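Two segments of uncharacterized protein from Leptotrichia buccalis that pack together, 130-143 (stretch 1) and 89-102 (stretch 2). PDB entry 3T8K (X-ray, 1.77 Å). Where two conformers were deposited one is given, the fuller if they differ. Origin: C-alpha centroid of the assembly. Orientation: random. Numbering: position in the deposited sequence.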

# COMPACT_ATOMS: atom_id res chain seq x y z
N ASN A 130 1.54 -18.40 -15.31
CA ASN A 130 0.46 -19.28 -15.72
C ASN A 130 -0.82 -18.89 -14.97
O ASN A 130 -1.91 -18.90 -15.54
CB ASN A 130 0.81 -20.74 -15.44
CG ASN A 130 -0.12 -21.71 -16.14
OD1 ASN A 130 -0.33 -21.61 -17.35
ND2 ASN A 130 -0.69 -22.65 -15.39
N GLU A 131 -0.66 -18.54 -13.70
CA GLU A 131 -1.80 -18.11 -12.89
C GLU A 131 -2.30 -16.72 -13.28
O GLU A 131 -3.46 -16.39 -13.02
CB GLU A 131 -1.43 -18.15 -11.40
CG GLU A 131 -1.25 -19.55 -10.85
CD GLU A 131 -0.73 -19.55 -9.42
OE1 GLU A 131 -1.34 -18.88 -8.56
OE2 GLU A 131 0.30 -20.22 -9.17
N MSE A 132 -1.44 -15.93 -13.91
CA MSE A 132 -1.78 -14.54 -14.26
C MSE A 132 -2.55 -14.46 -15.59
O MSE A 132 -3.10 -13.42 -15.93
CB MSE A 132 -0.51 -13.68 -14.38
CG MSE A 132 0.35 -13.59 -13.12
SE MSE A 132 -0.62 -12.68 -11.71
CE MSE A 132 -0.80 -10.95 -12.58
N ILE A 133 -2.56 -15.54 -16.35
CA ILE A 133 -3.12 -15.49 -17.70
C ILE A 133 -4.58 -15.01 -17.77
O ILE A 133 -4.90 -14.15 -18.59
CB ILE A 133 -2.94 -16.83 -18.46
CG1 ILE A 133 -1.46 -17.02 -18.80
CG2 ILE A 133 -3.78 -16.84 -19.73
CD1 ILE A 133 -1.17 -18.32 -19.48
N PRO A 134 -5.47 -15.54 -16.92
CA PRO A 134 -6.84 -15.03 -16.97
C PRO A 134 -6.89 -13.51 -16.77
O PRO A 134 -7.57 -12.83 -17.54
CB PRO A 134 -7.53 -15.75 -15.81
CG PRO A 134 -6.75 -17.03 -15.66
CD PRO A 134 -5.32 -16.63 -15.93
N LEU A 135 -6.16 -13.00 -15.78
CA LEU A 135 -6.10 -11.56 -15.55
C LEU A 135 -5.49 -10.82 -16.74
O LEU A 135 -6.00 -9.79 -17.16
CB LEU A 135 -5.36 -11.23 -14.24
CG LEU A 135 -5.15 -9.76 -13.93
CD1 LEU A 135 -6.50 -9.04 -13.85
CD2 LEU A 135 -4.36 -9.57 -12.62
N TYR A 136 -4.40 -11.36 -17.30
CA TYR A 136 -3.76 -10.77 -18.47
C TYR A 136 -4.75 -10.65 -19.64
O TYR A 136 -4.80 -9.64 -20.33
CB TYR A 136 -2.57 -11.62 -18.92
CG TYR A 136 -1.31 -11.53 -18.08
CD1 TYR A 136 -1.09 -10.48 -17.19
CD2 TYR A 136 -0.31 -12.49 -18.20
CE1 TYR A 136 0.08 -10.40 -16.44
CE2 TYR A 136 0.85 -12.43 -17.46
CZ TYR A 136 1.05 -11.39 -16.59
OH TYR A 136 2.21 -11.34 -15.86
N LYS A 137 -5.54 -11.70 -19.84
CA LYS A 137 -6.53 -11.72 -20.91
C LYS A 137 -7.59 -10.64 -20.73
O LYS A 137 -7.99 -9.99 -21.70
CB LYS A 137 -7.19 -13.09 -21.01
CG LYS A 137 -6.26 -14.16 -21.57
CD LYS A 137 -7.00 -15.48 -21.74
CE LYS A 137 -6.13 -16.55 -22.37
NZ LYS A 137 -6.90 -17.81 -22.55
N LEU A 138 -8.04 -10.46 -19.49
CA LEU A 138 -9.03 -9.43 -19.18
C LEU A 138 -8.47 -8.07 -19.56
O LEU A 138 -9.12 -7.29 -20.27
CB LEU A 138 -9.37 -9.44 -17.68
CG LEU A 138 -10.27 -10.57 -17.18
CD1 LEU A 138 -10.36 -10.53 -15.65
CD2 LEU A 138 -11.66 -10.46 -17.80
N ILE A 139 -7.27 -7.78 -19.09
CA ILE A 139 -6.66 -6.48 -19.33
C ILE A 139 -6.39 -6.20 -20.81
O ILE A 139 -6.79 -5.16 -21.33
CB ILE A 139 -5.37 -6.31 -18.51
CG1 ILE A 139 -5.71 -6.38 -17.01
CG2 ILE A 139 -4.69 -5.00 -18.85
CD1 ILE A 139 -4.49 -6.33 -16.11
N PHE A 140 -5.75 -7.14 -21.51
CA PHE A 140 -5.37 -6.89 -22.90
C PHE A 140 -6.52 -6.99 -23.90
O PHE A 140 -6.33 -6.68 -25.07
CB PHE A 140 -4.19 -7.79 -23.31
CG PHE A 140 -2.92 -7.48 -22.55
CD1 PHE A 140 -2.29 -6.26 -22.71
CD2 PHE A 140 -2.39 -8.40 -21.66
CE1 PHE A 140 -1.14 -5.96 -22.01
CE2 PHE A 140 -1.23 -8.11 -20.96
CZ PHE A 140 -0.60 -6.89 -21.13
N SER A 141 -7.70 -7.39 -23.42
CA SER A 141 -8.91 -7.40 -24.24
C SER A 141 -9.57 -6.02 -24.30
O SER A 141 -10.54 -5.81 -25.04
CB SER A 141 -9.93 -8.41 -23.69
OG SER A 141 -9.46 -9.73 -23.83
N GLN A 142 -9.07 -5.09 -23.50
CA GLN A 142 -9.61 -3.74 -23.48
C GLN A 142 -8.84 -2.82 -24.43
O GLN A 142 -7.61 -2.75 -24.38
CB GLN A 142 -9.58 -3.17 -22.06
CG GLN A 142 -10.15 -4.11 -21.01
CD GLN A 142 -11.57 -4.56 -21.33
OE1 GLN A 142 -12.42 -3.75 -21.68
NE2 GLN A 142 -11.82 -5.86 -21.21
N SER A 143 -9.58 -2.12 -25.29
CA SER A 143 -9.00 -1.12 -26.18
C SER A 143 -8.56 0.09 -25.38
O SER A 143 -9.20 0.46 -24.40
CB SER A 143 -10.05 -0.70 -27.21
OG SER A 143 -9.57 0.35 -28.03
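Stretch 2 89-102: DITGTTELCKIFLE

Stretch 2 is a helix from Ile90 to Glu102 that runs alongside the helix of stretch 1 in nearly the same direction: the axes cross at only 12° and approach to 9.4 Å. Asp89 caps its start; with chi1 t, its OD1 accepts from Gly92 N at 3.0 Å. Glycine suits that turn, since a beta carbon there would collide with Asp89 OD2.

No direct hydrogen bond joins the helices, and the contact rests mainly on apolar packing. Ile90 points toward stretch 1, and its t, p conformation carries CD1 to 3.5 Å from SE of selenomethionine Met132 (m, m, m), whose CA-to-CB bond points away, and 4.0 Å from Leu135 CD2.

The backbones come closest at Leu135 and Thr94, whose CA atoms are 5.2 Å apart. With chi1 m, Thr94 OG1 donates to Ile90 O at 2.6 Å, satisfying the hydroxyl within its own helix while leaving it 3.6 Å from Leu135 CB. A water then bridges the helices: its oxygen donates to Thr94 OG1 (2.9 Å) and Glu131 O (2.6 Å) and accepts from Leu135 N (3.1 Å). Pro134, lacking an amide hydrogen, and Leu135 have no backbone bond to the preceding turn, where the helix kinks, so the water serves groups left free there.

Leu135, in the t, p rotamer, sets CD1 3.8 Å from Cys97 SG. One turn on, Leu138, in the common m, t rotamer, is a knob among Thr94, Cys97, Lys98 and Leu101; its CD1 lies 3.5 Å from Thr94 O. Lys98 lends its CB to this hole, 3.8 Å from Leu138 CD1, while its NZ turns away to a salt bridge with Glu102 OE2 (3.2 Å). Leu101, also m, t, places CD1 4.1 Å from Leu138 CB and 3.7 Å from Gln142 NE2, which itself donates to Leu138 O at 3.2 Å.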

# COMPACT_ATOMS: atom_id res chain seq x y z
N ASP A 89 -4.11 -12.86 -3.53
CA ASP A 89 -5.31 -13.58 -3.92
C ASP A 89 -5.59 -13.37 -5.41
O ASP A 89 -6.47 -12.59 -5.77
CB ASP A 89 -6.50 -13.10 -3.09
CG ASP A 89 -7.78 -13.88 -3.37
OD1 ASP A 89 -7.71 -14.89 -4.09
OD2 ASP A 89 -8.85 -13.48 -2.87
N ILE A 90 -4.83 -14.04 -6.26
CA ILE A 90 -4.95 -13.84 -7.70
C ILE A 90 -6.34 -14.22 -8.22
O ILE A 90 -6.91 -13.51 -9.05
CB ILE A 90 -3.84 -14.57 -8.51
CG1 ILE A 90 -3.95 -14.22 -10.00
CG2 ILE A 90 -3.89 -16.08 -8.32
CD1 ILE A 90 -3.78 -12.75 -10.28
N THR A 91 -6.87 -15.33 -7.73
CA THR A 91 -8.22 -15.75 -8.12
C THR A 91 -9.24 -14.64 -7.79
O THR A 91 -10.06 -14.27 -8.63
CB THR A 91 -8.62 -17.06 -7.42
OG1 THR A 91 -7.78 -18.12 -7.89
CG2 THR A 91 -10.08 -17.40 -7.72
N GLY A 92 -9.16 -14.11 -6.58
CA GLY A 92 -10.08 -13.07 -6.14
C GLY A 92 -9.91 -11.76 -6.88
O GLY A 92 -10.87 -11.12 -7.30
N THR A 93 -8.65 -11.35 -7.04
CA THR A 93 -8.33 -10.12 -7.73
C THR A 93 -8.78 -10.19 -9.19
O THR A 93 -9.28 -9.21 -9.74
CB THR A 93 -6.82 -9.84 -7.63
OG1 THR A 93 -6.50 -9.59 -6.26
CG2 THR A 93 -6.40 -8.65 -8.49
N THR A 94 -8.60 -11.35 -9.81
CA THR A 94 -9.02 -11.53 -11.19
C THR A 94 -10.53 -11.39 -11.32
O THR A 94 -11.02 -10.66 -12.18
CB THR A 94 -8.59 -12.90 -11.72
OG1 THR A 94 -7.17 -13.00 -11.63
CG2 THR A 94 -9.02 -13.07 -13.17
N GLU A 95 -11.25 -12.10 -10.45
CA GLU A 95 -12.71 -12.04 -10.40
C GLU A 95 -13.22 -10.61 -10.24
O GLU A 95 -14.14 -10.19 -10.95
CB GLU A 95 -13.22 -12.91 -9.25
CG GLU A 95 -14.14 -14.03 -9.69
CD GLU A 95 -15.41 -13.51 -10.33
OE1 GLU A 95 -16.21 -12.87 -9.62
OE2 GLU A 95 -15.60 -13.74 -11.55
N LEU A 96 -12.64 -9.87 -9.30
CA LEU A 96 -13.03 -8.48 -9.08
C LEU A 96 -12.73 -7.60 -10.30
O LEU A 96 -13.53 -6.74 -10.67
CB LEU A 96 -12.36 -7.91 -7.82
CG LEU A 96 -12.87 -8.46 -6.48
CD1 LEU A 96 -12.03 -7.92 -5.31
CD2 LEU A 96 -14.32 -8.10 -6.29
N CYS A 97 -11.57 -7.81 -10.92
CA CYS A 97 -11.25 -7.09 -12.16
C CYS A 97 -12.30 -7.37 -13.24
O CYS A 97 -12.79 -6.46 -13.89
CB CYS A 97 -9.85 -7.42 -12.68
SG CYS A 97 -9.37 -6.56 -14.23
N LYS A 98 -12.63 -8.65 -13.43
CA LYS A 98 -13.65 -9.01 -14.41
C LYS A 98 -14.97 -8.27 -14.16
O LYS A 98 -15.60 -7.77 -15.09
CB LYS A 98 -13.90 -10.52 -14.39
CG LYS A 98 -15.01 -11.00 -15.31
CD LYS A 98 -14.96 -12.52 -15.47
CE LYS A 98 -16.03 -13.21 -14.66
NZ LYS A 98 -17.29 -13.39 -15.45
N ILE A 99 -15.39 -8.24 -12.91
CA ILE A 99 -16.66 -7.62 -12.56
C ILE A 99 -16.62 -6.11 -12.75
O ILE A 99 -17.58 -5.51 -13.25
CB ILE A 99 -17.06 -7.96 -11.12
CG1 ILE A 99 -17.39 -9.46 -11.01
CG2 ILE A 99 -18.25 -7.13 -10.67
CD1 ILE A 99 -17.54 -9.92 -9.59
N PHE A 100 -15.51 -5.48 -12.37
CA PHE A 100 -15.37 -4.04 -12.56
C PHE A 100 -15.46 -3.69 -14.04
O PHE A 100 -16.09 -2.69 -14.41
CB PHE A 100 -14.05 -3.52 -12.00
CG PHE A 100 -13.96 -3.54 -10.50
CD1 PHE A 100 -15.08 -3.79 -9.73
CD2 PHE A 100 -12.76 -3.29 -9.87
CE1 PHE A 100 -14.99 -3.80 -8.34
CE2 PHE A 100 -12.67 -3.29 -8.48
CZ PHE A 100 -13.78 -3.56 -7.72
N LEU A 101 -14.82 -4.49 -14.90
CA LEU A 101 -14.87 -4.25 -16.33
C LEU A 101 -16.28 -4.42 -16.88
O LEU A 101 -16.74 -3.61 -17.69
CB LEU A 101 -13.90 -5.17 -17.08
CG LEU A 101 -12.42 -4.89 -16.85
CD1 LEU A 101 -11.52 -5.92 -17.55
CD2 LEU A 101 -12.06 -3.49 -17.32
N GLU A 102 -16.97 -5.46 -16.43
CA GLU A 102 -18.32 -5.73 -16.90
C GLU A 102 -19.27 -4.62 -16.49
O GLU A 102 -20.23 -4.32 -17.20
CB GLU A 102 -18.82 -7.08 -16.36
CG GLU A 102 -18.08 -8.27 -16.96
CD GLU A 102 -18.42 -9.58 -16.27
OE1 GLU A 102 -18.95 -9.55 -15.14
OE2 GLU A 102 -18.15 -10.65 -16.87
O HOH W 1 -5.30 -14.58 -13.27